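Local coordinates for GphF Dehydratase 1 (Archangium violaceum, PDB 6MBF), which probably dehydrates beta-hydroxyacyl intermediates in the gephyronic acid polyketide synthase and takes part in rearranging the resulting olefin, at residues D152-R157 and C209-I214. Residues are numbered along the deposited sequence; the frame is centred on the assembly and turned at random.
Sequences DAYYER and CVFALI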
loop_
_atom_site.group_PDB
_atom_site.type_symbol
_atom_site.label_atom_id
_atom_site.label_comp_id
_atom_site.label_asym_id
_atom_site.label_seq_id
_atom_site.Cartn_x
_atom_site.Cartn_y
_atom_site.Cartn_z
ATOM N N ASP A 152 16.891 13.833 -0.279
ATOM C CA ASP A 152 16.706 14.646 -1.479
ATOM C C ASP A 152 17.259 13.939 -2.708
ATOM O O ASP A 152 16.628 13.948 -3.772
ATOM C CB ASP A 152 17.363 16.022 -1.314
ATOM C CG ASP A 152 16.542 16.956 -0.453
ATOM O OD1 ASP A 152 15.295 16.878 -0.521
ATOM O OD2 ASP A 152 17.137 17.765 0.289
ATOM N N ALA A 153 18.445 13.334 -2.584
ATOM C CA ALA A 153 19.016 12.591 -3.700
ATOM C C ALA A 153 18.139 11.402 -4.069
ATOM O O ALA A 153 17.988 11.079 -5.255
ATOM C CB ALA A 153 20.429 12.121 -3.352
ATOM N N TYR A 154 17.566 10.732 -3.059
ATOM C CA TYR A 154 16.635 9.635 -3.312
ATOM C C TYR A 154 15.410 10.124 -4.078
ATOM O O TYR A 154 15.043 9.554 -5.113
ATOM C CB TYR A 154 16.227 8.964 -1.987
ATOM C CG TYR A 154 15.039 8.032 -2.146
ATOM C CD1 TYR A 154 15.200 6.732 -2.603
ATOM C CD2 TYR A 154 13.751 8.473 -1.868
ATOM C CE1 TYR A 154 14.095 5.889 -2.783
ATOM C CE2 TYR A 154 12.652 7.639 -2.029
ATOM C CZ TYR A 154 12.832 6.356 -2.494
ATOM O OH TYR A 154 11.728 5.544 -2.679
ATOM N N TYR A 155 14.777 11.197 -3.596
ATOM C CA TYR A 155 13.577 11.717 -4.245
ATOM C C TYR A 155 13.852 12.154 -5.679
ATOM O O TYR A 155 13.030 11.931 -6.579
ATOM C CB TYR A 155 13.032 12.892 -3.441
ATOM C CG TYR A 155 12.337 12.508 -2.161
ATOM C CD1 TYR A 155 12.470 13.286 -1.025
ATOM C CD2 TYR A 155 11.516 11.384 -2.102
ATOM C CE1 TYR A 155 11.821 12.952 0.146
ATOM C CE2 TYR A 155 10.864 11.041 -0.940
ATOM C CZ TYR A 155 11.020 11.830 0.181
ATOM O OH TYR A 155 10.375 11.511 1.346
ATOM N N GLU A 156 14.997 12.792 -5.908
ATOM C CA GLU A 156 15.294 13.280 -7.244
ATOM C C GLU A 156 15.520 12.124 -8.213
ATOM O O GLU A 156 15.034 12.166 -9.346
ATOM C CB GLU A 156 16.480 14.243 -7.175
ATOM C CG GLU A 156 16.047 15.591 -6.578
ATOM C CD GLU A 156 17.178 16.593 -6.463
ATOM O OE1 GLU A 156 17.033 17.567 -5.695
ATOM O OE2 GLU A 156 18.206 16.404 -7.135
ATOM N N ARG A 157 16.196 11.059 -7.769
ATOM C CA ARG A 157 16.342 9.872 -8.611
ATOM C C ARG A 157 15.003 9.178 -8.850
ATOM O O ARG A 157 14.768 8.623 -9.931
ATOM C CB ARG A 157 17.320 8.886 -7.978
ATOM C CG ARG A 157 18.753 9.375 -7.876
ATOM C CD ARG A 157 19.495 8.563 -6.826
ATOM N NE ARG A 157 20.528 7.704 -7.392
ATOM C CZ ARG A 157 21.807 7.750 -7.032
ATOM N NH1 ARG A 157 22.204 8.606 -6.098
ATOM N NH2 ARG A 157 22.688 6.933 -7.595
ATOM N N CYS A 209 10.775 3.767 2.249
ATOM C CA CYS A 209 11.930 3.614 3.130
ATOM C C CYS A 209 12.687 2.328 2.819
ATOM O O CYS A 209 13.926 2.302 2.857
ATOM C CB CYS A 209 11.493 3.631 4.596
ATOM S SG CYS A 209 10.848 5.216 5.186
ATOM N N VAL A 210 11.965 1.247 2.505
ATOM C CA VAL A 210 12.637 0.015 2.097
ATOM C C VAL A 210 13.377 0.237 0.786
ATOM O O VAL A 210 14.530 -0.194 0.628
ATOM C CB VAL A 210 11.640 -1.155 1.979
ATOM C CG1 VAL A 210 12.400 -2.464 1.690
ATOM C CG2 VAL A 210 10.791 -1.287 3.226
ATOM N N PHE A 211 12.731 0.926 -0.164
ATOM C CA PHE A 211 13.374 1.239 -1.442
ATOM C C PHE A 211 14.673 2.003 -1.235
ATOM O O PHE A 211 15.687 1.714 -1.887
ATOM C CB PHE A 211 12.443 2.079 -2.318
ATOM C CG PHE A 211 11.204 1.367 -2.798
ATOM C CD1 PHE A 211 11.069 -0.010 -2.712
ATOM C CD2 PHE A 211 10.185 2.102 -3.385
ATOM C CE1 PHE A 211 9.920 -0.632 -3.194
ATOM C CE2 PHE A 211 9.036 1.484 -3.858
ATOM C CZ PHE A 211 8.911 0.117 -3.761
ATOM N N ALA A 212 14.651 3.001 -0.347
ATOM C CA ALA A 212 15.830 3.831 -0.123
ATOM C C ALA A 212 17.000 3.005 0.395
ATOM O O ALA A 212 18.154 3.273 0.049
ATOM C CB ALA A 212 15.495 4.967 0.849
ATOM N N LEU A 213 16.729 1.990 1.221
ATOM C CA LEU A 213 17.808 1.117 1.673
ATOM C C LEU A 213 18.333 0.253 0.532
ATOM O O LEU A 213 19.549 0.161 0.318
ATOM C CB LEU A 213 17.334 0.252 2.840
ATOM C CG LEU A 213 17.844 0.747 4.188
ATOM C CD1 LEU A 213 17.219 2.105 4.510
ATOM C CD2 LEU A 213 17.548 -0.271 5.268
ATOM N N ILE A 214 17.426 -0.375 -0.223
ATOM C CA ILE A 214 17.828 -1.218 -1.347
ATOM C C ILE A 214 18.695 -0.432 -2.329
ATOM O O ILE A 214 19.780 -0.878 -2.716
ATOM C CB ILE A 214 16.587 -1.802 -2.046
ATOM C CG1 ILE A 214 15.872 -2.810 -1.136
ATOM C CG2 ILE A 214 16.972 -2.433 -3.371
ATOM C CD1 ILE A 214 14.463 -3.133 -1.597
#
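Tyr154 lays one face of its ring against Ala212, which gives the larger share of the helix 200-214 side of this small interface, 137 Å² in all. The evidence for a CH-pi contact is the position of Ala212 CB: 4.2 Å from the centroid of the Tyr154 ring and 23° off its normal, hence over the face but shifted toward the rim. The nearer rim atom is CD1 of Tyr154, 3.9 Å from Ala212 CB; its neighbour CE1 sits 3.8 Å from Ala212 CA, and the ring thus touches backbone as well as methyl. With CG anti to the backbone N (chi1 167°), the ring is carried across to the other helix; the CA atoms of Tyr154 and Ala212, 6.7 Å apart, are the closest such pair between the segments.

Further along the ring the hydroxyl end meets Phe211 in van der Waals contact. Tyr154 OH lies 3.6 Å from Phe211 CB and 3.8 Å from Phe211 CD2, meeting the phenylalanine ring at its edge, near its plane. The apolar part is limited to Tyr154 CE1 and Phe211 CB, 4.2 Å apart. The two aromatic side chains therefore do not stack; Phe211 starts toward the tyrosine and then leads away, to pack on Tyr162.

The one polar side-chain group among the touching residues, the Tyr154 hydroxyl, is hydrogen-bonded to OE1 of Gln208, one residue before the segment 209-214. That bond ties the phenol to the same helix its ring packs on.

In the double-hotdog fold expected of a polyketide synthase dehydratase, helix 200-214 is probably a hotdog helix packed on the curved strands: Val210 and Leu213 touch Leu246 of strand 241-248, and Ala212 touches Leu172 of strand 169-175. The short helix 151-158 lies against it through Tyr154.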